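Local coordinates for protein dipicolinate synthase subunit B (Bacillus halodurans, PDB 3LQK) that is subunit B of dipicolinate synthase, a flavoprotein-family protein that probably helps make the dipicolinic acid of bacterial spores, at residues Gly13-His18 with Pro94-Ser99; Leu87-Ile92 with Pro125-Ile130; Phe154-Gln159 with Gln187-Val192. All coordinates share one frame; numbering follows the deposited sequence.

Contact 1 (Gly13-His18 with Pro94-Ser99); sequences GLTGSH and PMTGNS. With PO4 (phosphate ion), chain B.
Thr15 meets the turn Pro94-Thr96 at the carboxyl ends of parallel strands 9-13 and 89-95, the edge where Rossmann-like flavoprotein folds usually bind ligands; here a phosphate ion, probably from the crystallisation liquor, sits there. Thr15 OG1 lies between its backbone N and carbonyl carbon (chi1 69°). From there it donates to Pro94 O at 2.6 Å and accepts from Thr96 N at 3.1 Å. Pro94 O also accepts from Thr15 N, so two donors from one residue grip it: the amide near the carbonyl line, the hydroxyl tilted 33° from the carbonyl plane. Threonine suits this buried place: its hydroxyl serves two backbone groups while methyl CG2 lies alongside Ser99 OG at 3.3 Å. The chain turns a corner at Pro94, after a cis peptide bond, and its carbonyl faces Thr15. The backbone angles at Gly16 would jam a CB against the preceding carbonyl O, and it would also hit Thr96 CG2.

Thr96 is the N-cap of helix 97-104, its OG1 accepting from Ser99 N in a nearly straight bond (168°). The phosphate lies beside this helix start, whose dipole probably favours an anion. Asn98, with CG anti to its N, brings ND2 to phosphate O4, and its OD1 accepts from Thr108 N of a neighbouring subunit. Gly16 N donates to phosphate O3 at 2.9 Å, and Ser99 OG reaches phosphate O4 at 2.8 Å.

Contact 2 (Leu87-Ile92 with Pro125-Ile130); sequences LDCMVI and PVVVGI
Met90, Val91 and Ile92 pair with Val126, Val127 and Val128 as neighbouring parallel strands, their axes 4.6 Å apart and their directions only 13° from each other. The backbone ladder runs from Met90 N to Pro125 O, from Val127 N to Met90 O (2.8 Å), from Ile92 N to Val127 O, and from Gly129 N to Ile92 O. CA-H...O contacts to the same carbonyls accompany the ladder, as at Val126 CA to Met90 O (3.1 Å).

On the face carrying Met90, Ile92, Val126 and Val128, the Ile92 side chain is the main bump. Its CD1 drops into the notch between the two valines, touching Val126 CG1 at 4.3 Å and Val128 CG1 at 4.2 Å. A long, branched isoleucine is well suited to span two neighbours of the other strand. Met90 touches Val126 CG2 only through its CB; its selenium-bearing end turns away. Helix 111-121 covers this face, with Val112 on Ile92 and Leu120 on Val126.

On the other face, Cys89 SG, anti to its backbone N (chi1 178°), reaches over to the neighbouring strand, to Val127 CG2 at 3.8 Å. The small side chains of Val91 and Val127 lie under helix 176-184, with Leu176 and Ile180 against Val91 and Thr179 and Ala183 against Val127. At the entrance to the pair, the Pro125 ring lies against Asp88 O, with CD at 3.4 Å, and its CG reaches Cys89 CB at 4.1 Å. Beta-branched residues sandwiched between helices on both faces of a mainly parallel sheet are typical of the three-layer alpha/beta/alpha, Rossmann-like fold of flavoproteins.

Contact 3 (Phe154-Gln159 with Gln187-Val192); sequences FIPFGQ and QQYQPV
Gln188 and Phe154 are joined by a two-point pairing of side-chain amide with backbone. Gln188 OE1 takes a hydrogen from Phe154 N at 2.9 Å, almost straight at 177°, and Gln188 NE2 gives one to Phe154 O at 2.7 Å; both lie in the carbonyl plane of the acceptor, on a lone pair. The glutamine chain is anti at CG (chi1 176°) but bent at chi2, which swings the amide across to the strand. Its second NE2 hydrogen goes to Tyr189 O at 2.9 Å, so three bonds fix the amide's rotation. A glutamine fits because it mimics the donor and acceptor edge of a neighbouring strand.

Backbone bonding continues further along, where Phe157 N donates to Val192 O at 2.9 Å. The same carbonyl lies over one face of the Phe157 ring, offset toward its rim.

Apolar contacts add to these bonds. Val192 CG2 rests against Phe157 CE2 at 3.9 Å and Phe154 CB at 4.1 Å. The rigid Pro156 ring puts CG at the in-plane edge of the Tyr189 ring, 3.8 Å from CD2, with the two side chains crossing at about a right angle. Leu136 of a neighbouring subunit packs on Val192.

The loop after helix 176-184 thus bonds to the main chain of 154-157 without being a strand, through one side-chain amide and one backbone bond.

Contacts 1 and 2 are buried, whereas contact 3 is partly buried and its centre lies about 14 Å from the centre of the chain. All three reach the same sheet. Contacts 1 and 2 share strand 89-95 and meet directly, Met95 N lying 2.7 Å from Gly129 O; contact 3 joins contact 2 through neighbouring strands, with Val128 O 2.9 Å from Ile155 N. Chemistry follows place: regular ladder and aliphatic packing in contact 2, hydroxyls and an anion at the strand ends in contact 1, and a glutamine amide with prolines and aromatic rings in contact 3. Neighbouring subunits hydrogen-bond to residues of contacts 1 and 3 but do not touch contact 2.

Contact 1 (Gly13-His18 with Pro94-Ser99)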
loop_
_atom_site.group_PDB
_atom_site.type_symbol
_atom_site.label_atom_id
_atom_site.label_comp_id
_atom_site.label_asym_id
_atom_site.label_seq_id
_atom_site.Cartn_x
_atom_site.Cartn_y
_atom_site.Cartn_z
ATOM N N GLY A 13 -25.809 7.706 -6.069
ATOM C CA GLY A 13 -25.767 6.857 -4.895
ATOM C C GLY A 13 -25.520 7.572 -3.596
ATOM O O GLY A 13 -24.693 8.483 -3.486
ATOM N N LEU A 14 -26.258 7.124 -2.598
ATOM C CA LEU A 14 -26.264 7.677 -1.253
ATOM C C LEU A 14 -25.729 6.640 -0.318
ATOM O O LEU A 14 -26.174 5.455 -0.309
ATOM C CB LEU A 14 -27.691 8.027 -0.891
ATOM C CG LEU A 14 -28.403 8.897 -1.952
ATOM C CD1 LEU A 14 -29.943 8.813 -1.853
ATOM C CD2 LEU A 14 -27.973 10.327 -1.755
ATOM N N THR A 15 -24.762 7.039 0.481
ATOM C CA THR A 15 -24.297 6.116 1.518
ATOM C C THR A 15 -24.492 6.690 2.936
ATOM O O THR A 15 -24.555 7.890 3.105
ATOM C CB THR A 15 -22.793 5.739 1.305
ATOM O OG1 THR A 15 -21.954 6.876 1.568
ATOM C CG2 THR A 15 -22.526 5.202 -0.108
ATOM N N GLY A 16 -24.461 5.832 3.949
ATOM C CA GLY A 16 -24.414 6.292 5.347
ATOM C C GLY A 16 -25.821 6.467 5.902
ATOM O O GLY A 16 -26.757 5.972 5.299
ATOM N N SER A 17 -25.981 7.202 7.014
ATOM C CA SER A 17 -27.327 7.415 7.638
ATOM C C SER A 17 -28.330 8.212 6.752
ATOM O O SER A 17 -27.984 9.267 6.163
ATOM C CB SER A 17 -27.199 8.110 8.998
ATOM O OG SER A 17 -28.487 8.468 9.506
ATOM N N HIS A 18 -29.576 7.712 6.720
ATOM C CA HIS A 18 -30.667 8.298 5.912
ATOM C C HIS A 18 -30.865 9.801 6.215
ATOM O O HIS A 18 -31.387 10.542 5.390
ATOM C CB HIS A 18 -32.048 7.604 6.126
ATOM C CG HIS A 18 -32.071 6.093 6.011
ATOM N ND1 HIS A 18 -33.019 5.321 6.671
ATOM C CD2 HIS A 18 -31.292 5.220 5.322
ATOM C CE1 HIS A 18 -32.812 4.045 6.401
ATOM N NE2 HIS A 18 -31.766 3.953 5.590
ATOM N N PRO A 94 -23.571 11.496 -0.032
ATOM C CA PRO A 94 -22.288 11.530 0.659
ATOM C C PRO A 94 -21.610 10.198 0.535
ATOM O O PRO A 94 -22.317 9.134 0.388
ATOM C CB PRO A 94 -22.677 11.831 2.141
ATOM C CG PRO A 94 -24.038 11.362 2.272
ATOM C CD PRO A 94 -24.703 11.503 0.929
HETATM N N MSE A 95 -20.267 10.230 0.508
HETATM C CA MSE A 95 -19.496 8.965 0.604
HETATM C C MSE A 95 -18.848 8.874 1.966
HETATM O O MSE A 95 -17.908 9.634 2.279
HETATM C CB MSE A 95 -18.462 8.818 -0.514
HETATM C CG MSE A 95 -17.762 7.425 -0.541
HETATM SE SE MSE A 95 -16.514 7.289 -2.031
HETATM C CE MSE A 95 -15.280 8.510 -1.488
ATOM N N THR A 96 -19.339 7.924 2.766
ATOM C CA THR A 96 -18.893 7.763 4.133
ATOM C C THR A 96 -17.472 7.156 4.185
ATOM O O THR A 96 -16.945 6.701 3.202
ATOM C CB THR A 96 -19.794 6.798 4.931
ATOM O OG1 THR A 96 -19.766 5.482 4.296
ATOM C CG2 THR A 96 -21.188 7.323 5.061
ATOM N N GLY A 97 -16.879 7.139 5.368
ATOM C CA GLY A 97 -15.579 6.564 5.548
ATOM C C GLY A 97 -15.564 5.092 5.222
ATOM O O GLY A 97 -14.655 4.614 4.572
ATOM N N ASN A 98 -16.606 4.374 5.657
ATOM C CA ASN A 98 -16.715 2.953 5.367
ATOM C C ASN A 98 -16.810 2.710 3.871
ATOM O O ASN A 98 -16.079 1.908 3.334
ATOM C CB ASN A 98 -17.979 2.394 6.025
ATOM C CG ASN A 98 -18.055 0.908 5.893
ATOM O OD1 ASN A 98 -17.119 0.166 6.297
ATOM N ND2 ASN A 98 -19.111 0.451 5.260
ATOM N N SER A 99 -17.693 3.431 3.172
ATOM C CA SER A 99 -17.799 3.315 1.719
ATOM C C SER A 99 -16.519 3.707 0.989
ATOM O O SER A 99 -16.160 3.104 -0.010
ATOM C CB SER A 99 -19.006 4.099 1.197
ATOM O OG SER A 99 -20.228 3.362 1.480
HETATM P P PO4 B . -21.996 2.744 4.878
HETATM O O1 PO4 B . -21.803 3.676 6.068
HETATM O O2 PO4 B . -22.422 1.354 5.320
HETATM O O3 PO4 B . -23.085 3.233 3.934
HETATM O O4 PO4 B . -20.698 2.613 4.125
#

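Contact 2 (Leu87-Ile92 with Pro125-Ile130)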
loop_
_atom_site.group_PDB
_atom_site.type_symbol
_atom_site.label_atom_id
_atom_site.label_comp_id
_atom_site.label_asym_id
_atom_site.label_seq_id
_atom_site.Cartn_x
_atom_site.Cartn_y
_atom_site.Cartn_z
ATOM N N LEU A 87 -24.491 4.203 -17.409
ATOM C CA LEU A 87 -24.549 5.581 -17.010
ATOM C C LEU A 87 -23.484 6.373 -17.754
ATOM O O LEU A 87 -22.432 5.876 -18.066
ATOM C CB LEU A 87 -24.277 5.691 -15.504
ATOM C CG LEU A 87 -25.248 4.959 -14.608
ATOM C CD1 LEU A 87 -24.773 4.890 -13.197
ATOM C CD2 LEU A 87 -26.718 5.593 -14.674
ATOM N N ASP A 88 -23.745 7.618 -17.999
ATOM C CA ASP A 88 -22.679 8.579 -18.352
ATOM C C ASP A 88 -21.817 9.040 -17.172
ATOM O O ASP A 88 -20.676 9.502 -17.346
ATOM C CB ASP A 88 -23.309 9.790 -19.056
ATOM C CG ASP A 88 -24.118 9.378 -20.319
ATOM O OD1 ASP A 88 -23.531 8.707 -21.212
ATOM O OD2 ASP A 88 -25.354 9.623 -20.367
ATOM N N CYS A 89 -22.354 8.937 -15.965
ATOM C CA CYS A 89 -21.593 9.284 -14.806
ATOM C C CYS A 89 -22.280 8.723 -13.592
ATOM O O CYS A 89 -23.513 8.697 -13.495
ATOM C CB CYS A 89 -21.524 10.825 -14.697
ATOM S SG CYS A 89 -20.611 11.496 -13.218
HETATM N N MSE A 90 -21.482 8.322 -12.623
HETATM C CA MSE A 90 -22.013 7.876 -11.379
HETATM C C MSE A 90 -21.525 8.812 -10.305
HETATM O O MSE A 90 -20.317 9.063 -10.205
HETATM C CB MSE A 90 -21.506 6.457 -11.107
HETATM C CG MSE A 90 -21.873 5.873 -9.752
HETATM SE SE MSE A 90 -23.706 5.276 -9.656
HETATM C CE MSE A 90 -23.819 5.166 -7.758
ATOM N N VAL A 91 -22.431 9.285 -9.464
ATOM C CA VAL A 91 -22.094 10.114 -8.311
ATOM C C VAL A 91 -22.293 9.282 -7.061
ATOM O O VAL A 91 -23.270 8.531 -6.964
ATOM C CB VAL A 91 -23.082 11.342 -8.236
ATOM C CG1 VAL A 91 -22.748 12.275 -7.067
ATOM C CG2 VAL A 91 -23.055 12.139 -9.549
ATOM N N ILE A 92 -21.393 9.410 -6.084
ATOM C CA ILE A 92 -21.588 8.864 -4.750
ATOM C C ILE A 92 -21.441 10.008 -3.786
ATOM O O ILE A 92 -20.328 10.558 -3.580
ATOM C CB ILE A 92 -20.554 7.812 -4.366
ATOM C CG1 ILE A 92 -20.415 6.697 -5.443
ATOM C CG2 ILE A 92 -20.871 7.181 -2.982
ATOM C CD1 ILE A 92 -19.271 5.717 -5.087
ATOM N N PRO A 125 -16.954 8.205 -15.891
ATOM C CA PRO A 125 -16.537 8.846 -14.650
ATOM C C PRO A 125 -17.360 8.569 -13.438
ATOM O O PRO A 125 -18.613 8.478 -13.499
ATOM C CB PRO A 125 -16.652 10.341 -14.974
ATOM C CG PRO A 125 -17.689 10.438 -16.029
ATOM C CD PRO A 125 -17.365 9.199 -16.906
ATOM N N VAL A 126 -16.681 8.460 -12.305
ATOM C CA VAL A 126 -17.354 8.414 -11.015
ATOM C C VAL A 126 -16.928 9.639 -10.253
ATOM O O VAL A 126 -15.712 9.921 -10.180
ATOM C CB VAL A 126 -16.914 7.137 -10.180
ATOM C CG1 VAL A 126 -17.531 7.128 -8.733
ATOM C CG2 VAL A 126 -17.339 5.893 -10.945
ATOM N N VAL A 127 -17.892 10.326 -9.645
ATOM C CA VAL A 127 -17.676 11.563 -8.899
ATOM C C VAL A 127 -18.099 11.303 -7.484
ATOM O O VAL A 127 -19.218 10.874 -7.255
ATOM C CB VAL A 127 -18.531 12.677 -9.472
ATOM C CG1 VAL A 127 -18.576 13.933 -8.540
ATOM C CG2 VAL A 127 -18.071 13.015 -10.912
ATOM N N VAL A 128 -17.217 11.563 -6.523
ATOM C CA VAL A 128 -17.466 11.268 -5.123
ATOM C C VAL A 128 -17.452 12.538 -4.267
ATOM O O VAL A 128 -16.657 13.443 -4.493
ATOM C CB VAL A 128 -16.429 10.211 -4.547
ATOM C CG1 VAL A 128 -16.496 8.881 -5.344
ATOM C CG2 VAL A 128 -15.079 10.689 -4.572
ATOM N N GLY A 129 -18.379 12.597 -3.313
ATOM C CA GLY A 129 -18.416 13.619 -2.252
ATOM C C GLY A 129 -18.108 13.050 -0.884
ATOM O O GLY A 129 -18.995 12.480 -0.215
ATOM N N ILE A 130 -16.865 13.150 -0.445
ATOM C CA ILE A 130 -16.479 12.556 0.813
ATOM C C ILE A 130 -17.139 13.215 1.979
ATOM O O ILE A 130 -17.472 14.361 1.941
ATOM C CB ILE A 130 -14.969 12.581 1.168
ATOM C CG1 ILE A 130 -14.219 13.556 0.351
ATOM C CG2 ILE A 130 -14.378 11.194 1.228
ATOM C CD1 ILE A 130 -14.319 14.819 0.901
#

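Contact 3 (Phe154-Gln159 with Gln187-Val192)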
loop_
_atom_site.group_PDB
_atom_site.type_symbol
_atom_site.label_atom_id
_atom_site.label_comp_id
_atom_site.label_asym_id
_atom_site.label_seq_id
_atom_site.Cartn_x
_atom_site.Cartn_y
_atom_site.Cartn_z
ATOM N N PHE A 154 -13.345 14.080 -7.567
ATOM C CA PHE A 154 -13.831 14.518 -6.256
ATOM C C PHE A 154 -14.540 15.878 -6.289
ATOM O O PHE A 154 -14.046 16.836 -6.916
ATOM C CB PHE A 154 -12.659 14.567 -5.256
ATOM C CG PHE A 154 -12.285 13.228 -4.667
ATOM C CD1 PHE A 154 -11.688 12.250 -5.440
ATOM C CD2 PHE A 154 -12.569 12.930 -3.331
ATOM C CE1 PHE A 154 -11.362 11.030 -4.918
ATOM C CE2 PHE A 154 -12.273 11.669 -2.800
ATOM C CZ PHE A 154 -11.646 10.739 -3.580
ATOM N N ILE A 155 -15.739 15.942 -5.693
ATOM C CA ILE A 155 -16.403 17.184 -5.446
ATOM C C ILE A 155 -15.452 17.918 -4.476
ATOM O O ILE A 155 -14.932 17.325 -3.536
ATOM C CB ILE A 155 -17.749 17.008 -4.767
ATOM C CG1 ILE A 155 -18.721 16.141 -5.603
ATOM C CG2 ILE A 155 -18.384 18.384 -4.405
ATOM C CD1 ILE A 155 -20.015 15.754 -4.817
ATOM N N PRO A 156 -15.184 19.190 -4.734
ATOM C CA PRO A 156 -14.223 19.895 -3.929
ATOM C C PRO A 156 -14.552 19.770 -2.467
ATOM O O PRO A 156 -15.749 19.772 -2.079
ATOM C CB PRO A 156 -14.397 21.360 -4.405
ATOM C CG PRO A 156 -14.662 21.215 -5.806
ATOM C CD PRO A 156 -15.530 19.956 -5.945
ATOM N N PHE A 157 -13.523 19.666 -1.649
ATOM C CA PHE A 157 -13.707 19.355 -0.229
ATOM C C PHE A 157 -12.684 20.122 0.693
ATOM O O PHE A 157 -11.706 20.749 0.230
ATOM C CB PHE A 157 -13.609 17.843 -0.031
ATOM C CG PHE A 157 -12.238 17.255 -0.436
ATOM C CD1 PHE A 157 -11.162 17.274 0.438
ATOM C CD2 PHE A 157 -12.052 16.698 -1.676
ATOM C CE1 PHE A 157 -9.923 16.757 0.063
ATOM C CE2 PHE A 157 -10.819 16.148 -2.018
ATOM C CZ PHE A 157 -9.767 16.201 -1.160
ATOM N N GLY A 158 -12.881 19.994 1.991
ATOM C CA GLY A 158 -12.082 20.730 2.956
ATOM C C GLY A 158 -12.395 20.264 4.346
ATOM O O GLY A 158 -13.286 19.433 4.532
ATOM N N GLN A 159 -11.685 20.812 5.327
ATOM C CA GLN A 159 -11.919 20.449 6.704
ATOM C C GLN A 159 -13.158 21.171 7.202
ATOM O O GLN A 159 -13.233 22.405 7.146
ATOM C CB GLN A 159 -10.783 20.848 7.577
ATOM C CG GLN A 159 -9.501 20.074 7.368
ATOM C CD GLN A 159 -8.400 20.580 8.312
ATOM O OE1 GLN A 159 -7.736 21.600 8.057
ATOM N NE2 GLN A 159 -8.195 19.843 9.402
ATOM N N GLN A 187 -11.876 15.677 -16.700
ATOM C CA GLN A 187 -11.094 16.587 -15.838
ATOM C C GLN A 187 -11.634 16.623 -14.402
ATOM O O GLN A 187 -12.868 16.532 -14.182
ATOM C CB GLN A 187 -11.137 18.053 -16.372
ATOM C CG GLN A 187 -10.708 18.307 -17.815
ATOM C CD GLN A 187 -9.269 17.873 -18.094
ATOM O OE1 GLN A 187 -8.436 17.802 -17.181
ATOM N NE2 GLN A 187 -8.965 17.562 -19.371
ATOM N N GLN A 188 -10.708 16.790 -13.462
ATOM C CA GLN A 188 -10.965 17.162 -12.106
ATOM C C GLN A 188 -11.237 18.677 -12.051
ATOM O O GLN A 188 -10.395 19.468 -12.432
ATOM C CB GLN A 188 -9.733 16.856 -11.205
ATOM C CG GLN A 188 -9.891 17.310 -9.770
ATOM C CD GLN A 188 -11.137 16.690 -9.042
ATOM O OE1 GLN A 188 -11.222 15.477 -8.859
ATOM N NE2 GLN A 188 -12.057 17.536 -8.606
ATOM N N TYR A 189 -12.397 19.051 -11.517
ATOM C CA TYR A 189 -12.775 20.432 -11.307
ATOM C C TYR A 189 -11.904 21.031 -10.215
ATOM O O TYR A 189 -11.606 20.372 -9.203
ATOM C CB TYR A 189 -14.271 20.499 -10.926
ATOM C CG TYR A 189 -14.806 21.892 -10.674
ATOM C CD1 TYR A 189 -15.021 22.812 -11.703
ATOM C CD2 TYR A 189 -15.108 22.271 -9.408
ATOM C CE1 TYR A 189 -15.535 24.135 -11.415
ATOM C CE2 TYR A 189 -15.601 23.531 -9.106
ATOM C CZ TYR A 189 -15.796 24.458 -10.081
ATOM O OH TYR A 189 -16.261 25.640 -9.647
ATOM N N GLN A 190 -11.513 22.291 -10.410
ATOM C CA GLN A 190 -10.527 22.950 -9.587
ATOM C C GLN A 190 -11.037 24.239 -9.104
ATOM O O GLN A 190 -11.797 24.863 -9.800
ATOM C CB GLN A 190 -9.277 23.218 -10.393
ATOM C CG GLN A 190 -8.467 21.981 -10.771
ATOM C CD GLN A 190 -7.957 21.132 -9.587
ATOM O OE1 GLN A 190 -7.575 19.943 -9.780
ATOM N NE2 GLN A 190 -7.931 21.699 -8.394
ATOM N N PRO A 191 -10.650 24.683 -7.891
ATOM C CA PRO A 191 -9.832 24.083 -6.884
ATOM C C PRO A 191 -10.546 22.933 -6.217
ATOM O O PRO A 191 -11.703 23.016 -5.873
ATOM C CB PRO A 191 -9.577 25.235 -5.913
ATOM C CG PRO A 191 -10.751 26.182 -6.085
ATOM C CD PRO A 191 -11.047 26.073 -7.544
ATOM N N VAL A 192 -9.855 21.814 -6.059
ATOM C CA VAL A 192 -10.423 20.683 -5.411
ATOM C C VAL A 192 -10.347 20.835 -3.908
ATOM O O VAL A 192 -11.105 20.210 -3.176
ATOM C CB VAL A 192 -9.793 19.373 -5.928
ATOM C CG1 VAL A 192 -8.274 19.344 -5.623
ATOM C CG2 VAL A 192 -10.567 18.132 -5.370
#